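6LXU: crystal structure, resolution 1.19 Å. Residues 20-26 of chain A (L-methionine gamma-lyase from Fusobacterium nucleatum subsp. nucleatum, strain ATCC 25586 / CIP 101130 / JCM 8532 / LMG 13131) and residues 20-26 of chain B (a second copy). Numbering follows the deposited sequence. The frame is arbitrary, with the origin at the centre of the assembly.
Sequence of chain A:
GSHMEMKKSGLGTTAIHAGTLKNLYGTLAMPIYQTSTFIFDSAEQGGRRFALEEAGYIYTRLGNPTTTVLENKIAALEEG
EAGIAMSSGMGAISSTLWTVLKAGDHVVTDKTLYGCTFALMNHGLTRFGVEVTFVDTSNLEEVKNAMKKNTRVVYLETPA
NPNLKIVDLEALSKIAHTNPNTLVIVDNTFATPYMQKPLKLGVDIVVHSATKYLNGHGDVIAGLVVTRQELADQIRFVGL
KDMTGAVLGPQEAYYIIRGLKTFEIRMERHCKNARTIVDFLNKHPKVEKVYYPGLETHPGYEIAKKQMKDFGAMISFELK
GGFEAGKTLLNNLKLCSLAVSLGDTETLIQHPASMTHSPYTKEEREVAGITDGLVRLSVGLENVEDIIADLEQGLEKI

Chain A, residues 20-26: TLKNLYG
Chain B (20-26) TLKNLYG

How are the two segments arranged? Two copies of one loop, neither helix nor strand, meet about an exact two-fold axis and run nearly antiparallel, their end-to-end directions 170° apart. The register centres on L24(A) and L24(B), whose CA atoms lie 5.2 Å apart. T20(A) to N23(A) are extended (phi/psi -61/147, -114/152, -68/155 and -132/161); L24(A) at -65/-30 and Y25(A) at -102/2 then form a type I turn from N23(A) to G26(A), where G26(A) takes 55/42, a positive phi that favours glycine. Chain B has the same backbone and side-chain angles.

What polar bonds cross the axis? Each tyrosine hydroxyl donates to a backbone carbonyl: Y25(A) OH to K22(B) O and Y25(B) OH to K22(A) O, both 2.7 Å. The acceptor lies at the ring edge, near its plane. Y25(A) (chi1 -59°, chi2 -73°) starts sideways, but its end comes nearer the partner. On the axis, one water accepts from L24(A) N and L24(B) N, 3.2 Å each, tying the two backbones together.

Where is the apolar packing? L24(A) (chi1 -171°, chi2 54°) points toward its mate, with L24(A) CB 4.2 Å from L24(B) CB and L24(A) CD2 3.9 Å from K22(B) CB. L21(A) (chi1 -74°, chi2 177°) also points toward the partner, and L21(A) CD1 is 4.4 Å from Y25(B) CZ. Two carbon-oxygen approaches are plain close contacts: L24(A) CD2 to K22(B) O at 3.5 Å and L21(A) CB to Y25(B) OH at 3.4 Å. Symmetry repeats these contacts.

What steadies each turn? N23(A) (p, chi2 80°) points away from the partner and serves its own chain. Y25(A) N donates a weak bond to N23(A) OD1 at 3.1 Å, and G26(A) N another weak one to N23(A) O at 3.4 Å; chain B matches. The K22(A) side chain (t, p, t, t) leaves sideways and its end leads away; the bond across the contact goes to its backbone O instead.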

# COMPACT_ATOMS: atom_id res chain seq x y z
N THR A 20 7.69 -11.81 15.91
CA THR A 20 7.99 -10.40 15.68
C THR A 20 9.49 -10.17 15.65
O THR A 20 10.25 -10.83 16.36
CB THR A 20 7.52 -9.50 16.83
OG1 THR A 20 8.19 -9.88 18.05
CG2 THR A 20 6.02 -9.54 17.01
N LEU A 21 9.89 -9.20 14.84
CA LEU A 21 11.26 -8.72 14.80
C LEU A 21 11.27 -7.29 15.29
O LEU A 21 10.27 -6.58 15.14
CB LEU A 21 11.79 -8.76 13.37
CG LEU A 21 12.15 -10.11 12.77
CD1 LEU A 21 12.57 -9.88 11.32
CD2 LEU A 21 13.22 -10.84 13.57
N LYS A 22 12.40 -6.88 15.85
CA LYS A 22 12.59 -5.49 16.29
C LYS A 22 12.65 -4.54 15.12
O LYS A 22 13.03 -4.95 14.00
CB LYS A 22 13.91 -5.34 17.07
CG LYS A 22 13.99 -4.09 17.93
CD LYS A 22 13.03 -4.25 19.10
CE LYS A 22 12.85 -2.99 19.91
NZ LYS A 22 11.60 -3.06 20.71
N ASN A 23 12.31 -3.29 15.37
CA ASN A 23 12.61 -2.23 14.42
C ASN A 23 13.25 -1.07 15.15
O ASN A 23 13.14 -0.95 16.37
CB ASN A 23 11.37 -1.82 13.62
CG ASN A 23 10.31 -1.13 14.46
OD1 ASN A 23 10.42 0.08 14.76
ND2 ASN A 23 9.28 -1.88 14.86
N LEU A 24 13.93 -0.21 14.41
CA LEU A 24 14.76 0.84 15.02
C LEU A 24 13.96 1.87 15.81
O LEU A 24 14.49 2.47 16.74
CB LEU A 24 15.58 1.54 13.93
CG LEU A 24 16.66 2.52 14.39
CD1 LEU A 24 17.64 1.88 15.38
CD2 LEU A 24 17.39 3.06 13.17
N TYR A 25 12.71 2.12 15.41
CA TYR A 25 11.89 3.17 16.01
C TYR A 25 10.86 2.65 17.01
O TYR A 25 10.12 3.46 17.59
CB TYR A 25 11.23 3.98 14.88
CG TYR A 25 12.33 4.56 14.01
CD1 TYR A 25 13.10 5.60 14.48
CD2 TYR A 25 12.65 4.00 12.77
CE1 TYR A 25 14.14 6.12 13.73
CE2 TYR A 25 13.71 4.52 12.00
CZ TYR A 25 14.45 5.57 12.50
OH TYR A 25 15.51 6.09 11.80
N GLY A 26 10.84 1.34 17.26
CA GLY A 26 9.82 0.68 18.08
C GLY A 26 8.40 0.98 17.61
O GLY A 26 7.54 1.27 18.39
N THR B 20 17.43 11.25 4.60
CA THR B 20 17.24 9.84 4.91
C THR B 20 17.50 9.56 6.38
O THR B 20 18.36 10.19 7.00
CB THR B 20 18.24 8.92 4.20
OG1 THR B 20 19.58 9.26 4.61
CG2 THR B 20 18.12 9.01 2.70
N LEU B 21 16.76 8.60 6.91
CA LEU B 21 16.98 8.09 8.25
C LEU B 21 17.43 6.65 8.13
O LEU B 21 17.06 5.97 7.17
CB LEU B 21 15.69 8.15 9.06
CG LEU B 21 15.20 9.50 9.56
CD1 LEU B 21 13.86 9.29 10.26
CD2 LEU B 21 16.22 10.19 10.46
N LYS B 22 18.19 6.19 9.11
CA LYS B 22 18.62 4.80 9.18
C LYS B 22 17.46 3.87 9.46
O LYS B 22 16.45 4.29 10.06
CB LYS B 22 19.64 4.60 10.32
CG LYS B 22 20.47 3.32 10.19
CD LYS B 22 21.42 3.48 9.03
CE LYS B 22 22.16 2.21 8.66
NZ LYS B 22 22.69 2.30 7.27
N ASN B 23 17.60 2.62 9.04
CA ASN B 23 16.70 1.57 9.51
C ASN B 23 17.52 0.38 9.96
O ASN B 23 18.69 0.25 9.61
CB ASN B 23 15.66 1.22 8.44
CG ASN B 23 16.26 0.54 7.22
OD1 ASN B 23 16.54 -0.68 7.25
ND2 ASN B 23 16.46 1.31 6.15
N LEU B 24 16.91 -0.48 10.76
CA LEU B 24 17.64 -1.56 11.42
C LEU B 24 18.23 -2.59 10.47
O LEU B 24 19.23 -3.22 10.78
CB LEU B 24 16.72 -2.26 12.43
CG LEU B 24 17.36 -3.27 13.38
CD1 LEU B 24 18.54 -2.69 14.15
CD2 LEU B 24 16.30 -3.81 14.32
N TYR B 25 17.58 -2.79 9.32
CA TYR B 25 17.98 -3.83 8.36
C TYR B 25 18.76 -3.31 7.16
O TYR B 25 19.16 -4.11 6.31
CB TYR B 25 16.71 -4.60 7.93
CG TYR B 25 16.07 -5.19 9.16
CD1 TYR B 25 16.66 -6.27 9.80
CD2 TYR B 25 14.93 -4.62 9.74
CE1 TYR B 25 16.12 -6.80 10.96
CE2 TYR B 25 14.37 -5.14 10.92
CZ TYR B 25 14.99 -6.22 11.53
OH TYR B 25 14.49 -6.76 12.69
N GLY B 26 19.03 -2.00 7.12
CA GLY B 26 19.65 -1.34 5.97
C GLY B 26 18.90 -1.58 4.68
O GLY B 26 19.49 -1.87 3.67
O HOH W 1 13.74 -0.31 11.22